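Local atomic coordinates of TAU class glutathione s-transferase (Mangifera indica, PDB entry 5G5F), a protein that probably catalyses the conjugation of glutathione to electrophilic compounds, as a plant glutathione transferase of the tau class. Residues Leu9-Ser14 against Leu33-Leu38; Asn25-Asp30 against Pro83-Ser88; Leu167-Val172 against Glu215-Leu220. All coordinates share one frame; numbering follows the deposited sequence.

Contact 1. Residues Leu9-Ser14 against Leu33-Leu38. With GSH (glutathione), chain B.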
loop_
_atom_site.group_PDB
_atom_site.type_symbol
_atom_site.label_atom_id
_atom_site.label_comp_id
_atom_site.label_asym_id
_atom_site.label_seq_id
_atom_site.Cartn_x
_atom_site.Cartn_y
_atom_site.Cartn_z
ATOM N N LEU A 9 13.983 -5.073 12.968
ATOM C CA LEU A 9 13.169 -4.837 14.154
ATOM C C LEU A 9 11.815 -5.507 13.984
ATOM O O LEU A 9 11.085 -5.194 13.048
ATOM C CB LEU A 9 12.981 -3.339 14.403
ATOM C CG LEU A 9 14.232 -2.486 14.610
ATOM C CD1 LEU A 9 13.853 -1.099 15.109
ATOM C CD2 LEU A 9 15.190 -3.162 15.569
ATOM N N GLY A 10 11.475 -6.427 14.879
ATOM C CA GLY A 10 10.192 -7.093 14.783
ATOM C C GLY A 10 9.788 -7.925 15.983
ATOM O O GLY A 10 10.281 -7.730 17.093
ATOM N N ALA A 11 8.865 -8.849 15.744
ATOM C CA ALA A 11 8.418 -9.793 16.758
ATOM C C ALA A 11 8.147 -11.130 16.087
ATOM O O ALA A 11 7.611 -11.177 14.981
ATOM C CB ALA A 11 7.177 -9.281 17.468
ATOM N N TRP A 12 8.512 -12.215 16.761
ATOM C CA TRP A 12 8.410 -13.548 16.176
ATOM C C TRP A 12 6.999 -13.970 15.711
ATOM O O TRP A 12 6.886 -14.712 14.735
ATOM C CB TRP A 12 8.963 -14.591 17.160
ATOM C CG TRP A 12 8.066 -14.875 18.317
ATOM C CD1 TRP A 12 8.102 -14.287 19.548
ATOM C CD2 TRP A 12 6.986 -15.814 18.352
ATOM N NE1 TRP A 12 7.110 -14.803 20.347
ATOM C CE2 TRP A 12 6.411 -15.742 19.633
ATOM C CE3 TRP A 12 6.448 -16.708 17.419
ATOM C CZ2 TRP A 12 5.326 -16.529 20.007
ATOM C CZ3 TRP A 12 5.371 -17.487 17.793
ATOM C CH2 TRP A 12 4.823 -17.396 19.076
ATOM N N PRO A 13 5.917 -13.520 16.387
ATOM C CA PRO A 13 4.648 -14.037 15.865
ATOM C C PRO A 13 4.032 -13.158 14.779
ATOM O O PRO A 13 2.943 -13.458 14.291
ATOM C CB PRO A 13 3.759 -14.055 17.104
ATOM C CG PRO A 13 4.211 -12.867 17.869
ATOM C CD PRO A 13 5.701 -12.742 17.626
ATOM N N SER A 14 4.722 -12.085 14.412
ATOM C CA SER A 14 4.204 -11.152 13.418
ATOM C C SER A 14 4.327 -11.700 12.000
ATOM O O SER A 14 5.417 -12.077 11.568
ATOM C CB SER A 14 4.934 -9.815 13.522
ATOM O OG SER A 14 4.620 -8.980 12.422
ATOM N N LEU A 33 18.423 -10.061 14.415
ATOM C CA LEU A 33 17.009 -9.934 14.745
ATOM C C LEU A 33 16.822 -9.315 16.124
ATOM O O LEU A 33 17.329 -9.830 17.121
ATOM C CB LEU A 33 16.317 -11.296 14.681
ATOM C CG LEU A 33 14.855 -11.331 15.132
ATOM C CD1 LEU A 33 14.003 -10.404 14.276
ATOM C CD2 LEU A 33 14.315 -12.753 15.089
ATOM N N LEU A 34 16.092 -8.206 16.176
ATOM C CA LEU A 34 15.815 -7.536 17.439
ATOM C C LEU A 34 14.325 -7.621 17.758
ATOM O O LEU A 34 13.499 -6.989 17.100
ATOM C CB LEU A 34 16.280 -6.076 17.400
ATOM C CG LEU A 34 17.791 -5.808 17.409
ATOM C CD1 LEU A 34 18.448 -6.109 16.064
ATOM C CD2 LEU A 34 18.085 -4.379 17.842
ATOM N N GLU A 35 13.995 -8.414 18.773
ATOM C CA GLU A 35 12.608 -8.716 19.107
ATOM C C GLU A 35 11.929 -7.604 19.897
ATOM O O GLU A 35 12.536 -6.996 20.771
ATOM C CB GLU A 35 12.536 -10.025 19.898
ATOM C CG GLU A 35 12.645 -11.271 19.041
ATOM C CD GLU A 35 11.313 -11.678 18.442
ATOM O OE1 GLU A 35 10.270 -11.439 19.088
ATOM O OE2 GLU A 35 11.308 -12.233 17.323
ATOM N N GLU A 36 10.664 -7.348 19.581
ATOM C CA GLU A 36 9.870 -6.362 20.302
ATOM C C GLU A 36 9.060 -7.029 21.407
ATOM O O GLU A 36 8.312 -7.970 21.152
ATOM C CB GLU A 36 8.938 -5.618 19.342
ATOM C CG GLU A 36 9.627 -4.577 18.485
ATOM C CD GLU A 36 10.112 -3.397 19.299
ATOM O OE1 GLU A 36 9.431 -3.037 20.284
ATOM O OE2 GLU A 36 11.171 -2.830 18.959
ATOM N N THR A 37 9.222 -6.555 22.638
ATOM C CA THR A 37 8.372 -7.022 23.723
ATOM C C THR A 37 6.992 -6.394 23.570
ATOM O O THR A 37 6.794 -5.203 23.802
ATOM C CB THR A 37 8.987 -6.726 25.115
ATOM O OG1 THR A 37 8.095 -7.162 26.149
ATOM C CG2 THR A 37 9.342 -5.251 25.285
ATOM N N LEU A 38 6.042 -7.213 23.136
ATOM C CA LEU A 38 4.709 -6.725 22.817
ATOM C C LEU A 38 3.952 -6.336 24.077
ATOM O O LEU A 38 3.887 -7.099 25.040
ATOM C CB LEU A 38 3.931 -7.768 22.011
ATOM C CG LEU A 38 4.545 -8.000 20.626
ATOM C CD1 LEU A 38 3.833 -9.094 19.828
ATOM C CD2 LEU A 38 4.586 -6.694 19.842
HETATM N N1 GSH B . 1.428 -2.163 7.281
HETATM C CA1 GSH B . 2.370 -2.645 8.223
HETATM C C1 GSH B . 3.406 -3.527 7.550
HETATM O O11 GSH B . 4.589 -3.540 7.984
HETATM O O12 GSH B . 3.095 -4.253 6.554
HETATM C CB1 GSH B . 1.680 -3.432 9.327
HETATM C CG1 GSH B . 2.591 -3.470 10.557
HETATM C CD1 GSH B . 1.873 -4.062 11.753
HETATM O OE1 GSH B . 0.714 -3.790 11.963
HETATM N N2 GSH B . 2.554 -4.961 12.677
HETATM C CA2 GSH B . 1.761 -5.419 13.805
HETATM C C2 GSH B . 2.294 -4.741 15.049
HETATM O O2 GSH B . 2.592 -5.375 16.042
HETATM C CB2 GSH B . 1.780 -6.849 14.005
HETATM S SG2 GSH B . 2.420 -7.673 12.597
HETATM N N3 GSH B . 2.444 -3.318 14.954
HETATM C CA3 GSH B . 2.913 -2.577 16.068
HETATM C C3 GSH B . 1.566 -1.988 16.367
HETATM O O31 GSH B . 0.573 -2.391 15.727
HETATM O O32 GSH B . 1.392 -1.092 17.217
#

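Contact 2. Residues Asn25-Asp30 against Pro83-Ser88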
loop_
_atom_site.group_PDB
_atom_site.type_symbol
_atom_site.label_atom_id
_atom_site.label_comp_id
_atom_site.label_asym_id
_atom_site.label_seq_id
_atom_site.Cartn_x
_atom_site.Cartn_y
_atom_site.Cartn_z
ATOM N N ASN A 25 15.990 -14.518 3.649
ATOM C CA ASN A 25 16.467 -15.889 3.489
ATOM C C ASN A 25 16.638 -16.268 2.022
ATOM O O ASN A 25 17.634 -16.887 1.648
ATOM C CB ASN A 25 15.514 -16.873 4.172
ATOM C CG ASN A 25 15.547 -16.765 5.684
ATOM O OD1 ASN A 25 16.477 -16.196 6.257
ATOM N ND2 ASN A 25 14.531 -17.314 6.338
ATOM N N VAL A 26 15.659 -15.896 1.201
ATOM C CA VAL A 26 15.710 -16.154 -0.235
ATOM C C VAL A 26 16.963 -15.540 -0.850
ATOM O O VAL A 26 17.621 -16.147 -1.697
ATOM C CB VAL A 26 14.463 -15.595 -0.957
ATOM C CG1 VAL A 26 14.624 -15.700 -2.465
ATOM C CG2 VAL A 26 13.210 -16.321 -0.498
ATOM N N LYS A 27 17.296 -14.337 -0.400
ATOM C CA LYS A 27 18.453 -13.614 -0.907
ATOM C C LYS A 27 19.750 -14.048 -0.228
ATOM O O LYS A 27 20.826 -13.560 -0.573
ATOM C CB LYS A 27 18.252 -12.111 -0.721
ATOM C CG LYS A 27 18.097 -11.335 -2.012
ATOM C CD LYS A 27 16.813 -11.682 -2.734
ATOM C CE LYS A 27 16.363 -10.521 -3.602
ATOM N NZ LYS A 27 16.537 -10.795 -5.053
ATOM N N SER A 28 19.638 -14.963 0.733
ATOM C CA SER A 28 20.769 -15.387 1.558
ATOM C C SER A 28 21.454 -14.193 2.218
ATOM O O SER A 28 22.680 -14.149 2.325
ATOM C CB SER A 28 21.788 -16.182 0.736
ATOM O OG SER A 28 21.261 -17.435 0.337
ATOM N N VAL A 29 20.655 -13.223 2.649
ATOM C CA VAL A 29 21.178 -12.065 3.360
ATOM C C VAL A 29 21.100 -12.301 4.861
ATOM O O VAL A 29 20.015 -12.499 5.409
ATOM C CB VAL A 29 20.409 -10.777 3.004
ATOM C CG1 VAL A 29 20.812 -9.642 3.934
ATOM C CG2 VAL A 29 20.646 -10.399 1.550
ATOM N N ASP A 30 22.253 -12.291 5.521
ATOM C CA ASP A 30 22.295 -12.474 6.965
ATOM C C ASP A 30 21.918 -11.175 7.665
ATOM O O ASP A 30 22.138 -10.088 7.132
ATOM C CB ASP A 30 23.679 -12.946 7.413
ATOM C CG ASP A 30 23.716 -13.326 8.879
ATOM O OD1 ASP A 30 22.634 -13.589 9.448
ATOM O OD2 ASP A 30 24.820 -13.371 9.460
ATOM N N PRO A 83 17.951 -14.311 -6.515
ATOM C CA PRO A 83 16.641 -14.726 -7.021
ATOM C C PRO A 83 15.599 -13.626 -6.876
ATOM O O PRO A 83 15.423 -13.078 -5.788
ATOM C CB PRO A 83 16.294 -15.926 -6.141
ATOM C CG PRO A 83 17.612 -16.511 -5.797
ATOM C CD PRO A 83 18.562 -15.352 -5.672
ATOM N N SER A 84 14.925 -13.306 -7.975
ATOM C CA SER A 84 13.952 -12.224 -7.991
ATOM C C SER A 84 12.718 -12.563 -7.162
ATOM O O SER A 84 12.188 -13.671 -7.242
ATOM C CB SER A 84 13.550 -11.898 -9.428
ATOM O OG SER A 84 14.644 -11.354 -10.146
ATOM N N ILE A 85 12.271 -11.598 -6.364
ATOM C CA ILE A 85 11.094 -11.761 -5.520
ATOM C C ILE A 85 9.847 -11.246 -6.241
ATOM O O ILE A 85 8.730 -11.663 -5.948
ATOM C CB ILE A 85 11.270 -11.023 -4.173
ATOM C CG1 ILE A 85 12.499 -11.554 -3.436
ATOM C CG2 ILE A 85 10.041 -11.175 -3.290
ATOM C CD1 ILE A 85 12.330 -12.966 -2.921
ATOM N N LEU A 86 10.052 -10.342 -7.192
ATOM C CA LEU A 86 8.954 -9.760 -7.955
ATOM C C LEU A 86 8.942 -10.313 -9.378
ATOM O O LEU A 86 9.983 -10.734 -9.882
ATOM C CB LEU A 86 9.073 -8.235 -7.962
ATOM C CG LEU A 86 8.400 -7.552 -6.770
ATOM C CD1 LEU A 86 9.165 -6.314 -6.364
ATOM C CD2 LEU A 86 6.959 -7.201 -7.102
ATOM N N PRO A 87 7.765 -10.327 -10.029
ATOM C CA PRO A 87 7.721 -10.826 -11.407
ATOM C C PRO A 87 8.478 -9.891 -12.338
ATOM O O PRO A 87 8.624 -8.712 -12.021
ATOM C CB PRO A 87 6.223 -10.838 -11.746
ATOM C CG PRO A 87 5.501 -10.539 -10.468
ATOM C CD PRO A 87 6.460 -9.794 -9.602
ATOM N N SER A 88 8.955 -10.408 -13.464
ATOM C CA SER A 88 9.687 -9.582 -14.415
ATOM C C SER A 88 8.737 -8.696 -15.215
ATOM O O SER A 88 9.055 -7.548 -15.525
ATOM C CB SER A 88 10.517 -10.455 -15.358
ATOM O OG SER A 88 9.687 -11.306 -16.128
#

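Contact 3. Residues Leu167-Val172 against Glu215-Leu220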
loop_
_atom_site.group_PDB
_atom_site.type_symbol
_atom_site.label_atom_id
_atom_site.label_comp_id
_atom_site.label_asym_id
_atom_site.label_seq_id
_atom_site.Cartn_x
_atom_site.Cartn_y
_atom_site.Cartn_z
ATOM N N LEU A 167 -0.206 -17.947 6.989
ATOM C CA LEU A 167 -0.632 -19.342 7.109
ATOM C C LEU A 167 -0.703 -19.845 8.549
ATOM O O LEU A 167 -1.566 -20.657 8.884
ATOM C CB LEU A 167 0.298 -20.246 6.297
ATOM C CG LEU A 167 0.125 -20.150 4.780
ATOM C CD1 LEU A 167 1.156 -21.004 4.056
ATOM C CD2 LEU A 167 -1.291 -20.547 4.379
ATOM N N GLY A 168 0.199 -19.365 9.397
ATOM C CA GLY A 168 0.203 -19.761 10.794
ATOM C C GLY A 168 -1.002 -19.218 11.532
ATOM O O GLY A 168 -1.665 -19.942 12.274
ATOM N N TRP A 169 -1.284 -17.937 11.325
ATOM C CA TRP A 169 -2.444 -17.305 11.941
ATOM C C TRP A 169 -3.741 -17.838 11.347
ATOM O O TRP A 169 -4.782 -17.830 12.004
ATOM C CB TRP A 169 -2.373 -15.785 11.786
ATOM C CG TRP A 169 -1.495 -15.143 12.803
ATOM C CD1 TRP A 169 -0.277 -14.566 12.593
ATOM C CD2 TRP A 169 -1.758 -15.029 14.206
ATOM N NE1 TRP A 169 0.230 -14.090 13.779
ATOM C CE2 TRP A 169 -0.660 -14.363 14.783
ATOM C CE3 TRP A 169 -2.819 -15.421 15.027
ATOM C CZ2 TRP A 169 -0.592 -14.080 16.145
ATOM C CZ3 TRP A 169 -2.749 -15.141 16.378
ATOM C CH2 TRP A 169 -1.645 -14.476 16.924
ATOM N N LEU A 170 -3.676 -18.299 10.103
ATOM C CA LEU A 170 -4.831 -18.918 9.472
ATOM C C LEU A 170 -5.166 -20.234 10.165
ATOM O O LEU A 170 -6.325 -20.499 10.482
ATOM C CB LEU A 170 -4.583 -19.151 7.981
ATOM C CG LEU A 170 -5.756 -19.757 7.206
ATOM C CD1 LEU A 170 -7.026 -18.938 7.408
ATOM C CD2 LEU A 170 -5.421 -19.882 5.727
ATOM N N ARG A 171 -4.143 -21.050 10.409
ATOM C CA ARG A 171 -4.331 -22.343 11.061
ATOM C C ARG A 171 -4.775 -22.179 12.512
ATOM O O ARG A 171 -5.438 -23.054 13.069
ATOM C CB ARG A 171 -3.046 -23.171 10.994
ATOM C CG ARG A 171 -2.828 -23.864 9.657
ATOM C CD ARG A 171 -1.650 -24.826 9.713
ATOM N NE ARG A 171 -1.896 -25.938 10.627
ATOM C CZ ARG A 171 -0.960 -26.514 11.374
ATOM N NH1 ARG A 171 0.294 -26.084 11.320
ATOM N NH2 ARG A 171 -1.277 -27.519 12.179
ATOM N N VAL A 172 -4.402 -21.058 13.120
ATOM C CA VAL A 172 -4.874 -20.729 14.459
ATOM C C VAL A 172 -6.369 -20.442 14.413
ATOM O O VAL A 172 -7.140 -20.956 15.224
ATOM C CB VAL A 172 -4.128 -19.515 15.049
ATOM C CG1 VAL A 172 -4.849 -18.989 16.281
ATOM C CG2 VAL A 172 -2.690 -19.884 15.382
ATOM N N GLU A 215 -1.061 -20.396 21.566
ATOM C CA GLU A 215 -0.738 -20.081 22.951
ATOM C C GLU A 215 -0.509 -18.585 23.120
ATOM O O GLU A 215 -0.954 -17.994 24.100
ATOM C CB GLU A 215 0.493 -20.862 23.417
ATOM C CG GLU A 215 0.192 -22.237 24.010
ATOM C CD GLU A 215 -0.312 -22.176 25.447
ATOM O OE1 GLU A 215 -1.027 -21.215 25.804
ATOM O OE2 GLU A 215 0.014 -23.096 26.225
ATOM N N PHE A 216 0.180 -17.981 22.158
ATOM C CA PHE A 216 0.407 -16.539 22.164
ATOM C C PHE A 216 -0.906 -15.782 22.015
ATOM O O PHE A 216 -1.125 -14.765 22.673
ATOM C CB PHE A 216 1.374 -16.139 21.045
ATOM C CG PHE A 216 1.499 -14.653 20.853
ATOM C CD1 PHE A 216 2.340 -13.904 21.659
ATOM C CD2 PHE A 216 0.780 -14.004 19.860
ATOM C CE1 PHE A 216 2.458 -12.538 21.485
ATOM C CE2 PHE A 216 0.893 -12.637 19.681
ATOM C CZ PHE A 216 1.733 -11.904 20.494
ATOM N N ALA A 217 -1.772 -16.282 21.138
ATOM C CA ALA A 217 -3.069 -15.661 20.894
ATOM C C ALA A 217 -3.923 -15.657 22.156
ATOM O O ALA A 217 -4.516 -14.639 22.512
ATOM C CB ALA A 217 -3.793 -16.376 19.765
ATOM N N LYS A 218 -3.979 -16.801 22.832
ATOM C CA LYS A 218 -4.748 -16.923 24.064
ATOM C C LYS A 218 -4.067 -16.159 25.195
ATOM O O LYS A 218 -4.729 -15.635 26.090
ATOM C CB LYS A 218 -4.929 -18.393 24.444
ATOM C CG LYS A 218 -5.602 -19.236 23.368
ATOM C CD LYS A 218 -6.812 -18.530 22.771
ATOM C CE LYS A 218 -7.249 -19.188 21.469
ATOM N NZ LYS A 218 -6.141 -19.245 20.473
ATOM N N LEU A 219 -2.739 -16.103 25.143
ATOM C CA LEU A 219 -1.960 -15.307 26.086
ATOM C C LEU A 219 -2.293 -13.830 25.936
ATOM O O LEU A 219 -2.330 -13.083 26.913
ATOM C CB LEU A 219 -0.461 -15.525 25.868
ATOM C CG LEU A 219 0.511 -14.724 26.736
ATOM C CD1 LEU A 219 0.707 -15.385 28.092
ATOM C CD2 LEU A 219 1.841 -14.539 26.020
ATOM N N LEU A 220 -2.541 -13.422 24.695
ATOM C CA LEU A 220 -2.771 -12.021 24.368
ATOM C C LEU A 220 -4.081 -11.501 24.955
ATOM O O LEU A 220 -5.134 -12.119 24.799
ATOM C CB LEU A 220 -2.767 -11.833 22.849
ATOM C CG LEU A 220 -2.524 -10.415 22.331
ATOM C CD1 LEU A 220 -1.273 -9.829 22.965
ATOM C CD2 LEU A 220 -2.407 -10.421 20.815
#

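Contact 1. Residues Leu9-Ser14 against Leu33-Leu38
Glu35, on the outer strand, reaches its carboxylate forward, past the end of the strand pairing, to the backbone N-H of Trp12. Its chain bends at chi2 (-84°), which brings OE1 to 3.0 Å from Trp12 N, and the bond is taken on the syn lone pair. The same oxygen sits at the edge of the indole, 3.6 Å from Trp12 CD1, with the carboxylate and ring planes 35° apart. CD of Pro13 lies over one indole face, and Lys212 makes a cation-pi contact with the ring.

Behind this grip, strands 6-10 and 32-35 run parallel as the first and last members of a beta-alpha-beta unit, the opening of the thioredoxin-like domain of glutathione transferases. Gly10 N gives a nearly straight bond to Leu34 O (3.1 Å, 175° at the hydrogen). Gly10 O faces the N-H of Glu36, although that pair is modelled so short that its exact length is doubtful. On one side of the sheet Leu9 CD2 packs against Leu34 CB at 3.6 Å, and Leu44 of helix 43-48 touches both leucines. Past the strands, Leu38 CD1 meets Ala11 CB at 4.1 Å and the ring carbon Pro13 CG at 4.3 Å, although Leu38 is poorly ordered. The carboxylate of Glu36 is hydrogen-bonded to Ser42 (OE2 to OG).

A type I turn from Ala11 to Ser14 then leads into helix 15-26, where Ser14 OG caps the N-H of Val17 and also faces SG2 of glutathione. The strand pairing and the Glu35 bond to Trp12 thus probably help to fix the turn that presents Ser14 to the sulfur, consistent with the tau-class serine whose hydroxyl helps to stabilise the glutathione thiolate.

Contact 2. Residues Asn25-Asp30 against Pro83-Ser88
The peptide carbonyl of Pro83 is met over its face by the ammonium group of Lys27: NZ stands 2.6 Å from Pro83 O and 55° out of the carbonyl plane. At the border of the pyrrolidine ring, Pro83 CB lies 4.0 Å from Val26 CG1, the valine and proline side chains pointing past one another. Lys27 arrives by a doubly bent route, turning at chi2 (67°) and chi4 (109°), and on the way its CE passes 4.0 Å from Ile85 CG1.

The lysine follows the last residue of helix 15-26, which closes in a Schellman motif: Ser28 has a positive phi and two bonds run back into the last turn, one of them Ser28 N to Asn25 O at 2.9 Å. Residues 83-88 belong to the linker that leads from the thioredoxin-like domain to the helical one, so the helix end is tied to that linker. NZ also forms a salt bridge with Asp76 and a bond to Trp79 O. Asp76 OD1 in turn accepts the N-H of Ile85, so one carboxylate oxygen serves both segments. A methionine in place of Lys27 would probably leave Asp76 without its opposite charge and the carbonyl oxygens of Pro83 and Trp79 without this donor. Beside the polar cluster, Val26 CG1 and Ile85 CD1 meet tip to tip at 3.6 Å, while Ile85 also touches Thr23 one turn back along the helix and Val72 on helix 68-78.

Contact 3. Residues Leu167-Val172 against Glu215-Leu220
In the helical C-terminal part of the glutathione transferase fold, helix 167-177 is crossed by the final helix, 210-219, and the contact joins the first turns of the one to the last turns of the other. The axes of the two short segments come within 11.4 Å and cross at -69°, a wide separation that is bridged chiefly by one large side chain. Trp169 spans it with the far rim of its six-membered ring. Its CG is anti to the carbonyl carbon (chi1 -81°), and the indole extends until CH2 lies 3.8 Å from Phe216 CD2.

The two aromatic rings meet edge to edge: CH2 of the tryptophan lies in the plane of the phenylalanine ring, and Phe216 CD2 is near the plane of the indole, so the pair does not stack. Next to it, the methyl group of Ala217 abuts the same rim, with CB 3.8 Å from Trp169 CZ3.

At its other end the indole is fixed by a polar bond, NE1 donating to Pro13 O in the loop after the first strand, while Tyr108 of helix 90-115 and Leu213 also touch the side chain. Phe216 in turn packs on Pro13 and Leu38. The aromatic pair therefore links the C-terminal helix with the loops beside the glutathione site, the side chain of Trp169 being about 7 Å from the bound glutathione. One turn along from Trp169, Val172 closes the margin of the contact: its CG1 lies 4.5 Å from Ala217 CB and 4.4 Å from NZ of Lys218, whose chain curls back to make a weak hydrogen bond to Ala214 O.

How the contacts relate
Contacts 1 and 2 interleave along the chain, their segments coming in the order 9-14, 25-30, 33-38, 83-88, whereas contact 3 follows after both. Helix 15-26 starts just past the turn of contact 1 and ends in contact 2, so this helix has one contact near each end, their centres 22 Å apart. Contact 3 lies 15 Å from contact 1, centre to centre, and touches it directly across the domain boundary. Contact 2 is 28 Å from contact 3, on the opposite side of the chain's centre. Contact 2 thus ties the N-terminal domain to the linker, while contacts 1 and 3 meet where the domains face each other beside the glutathione site.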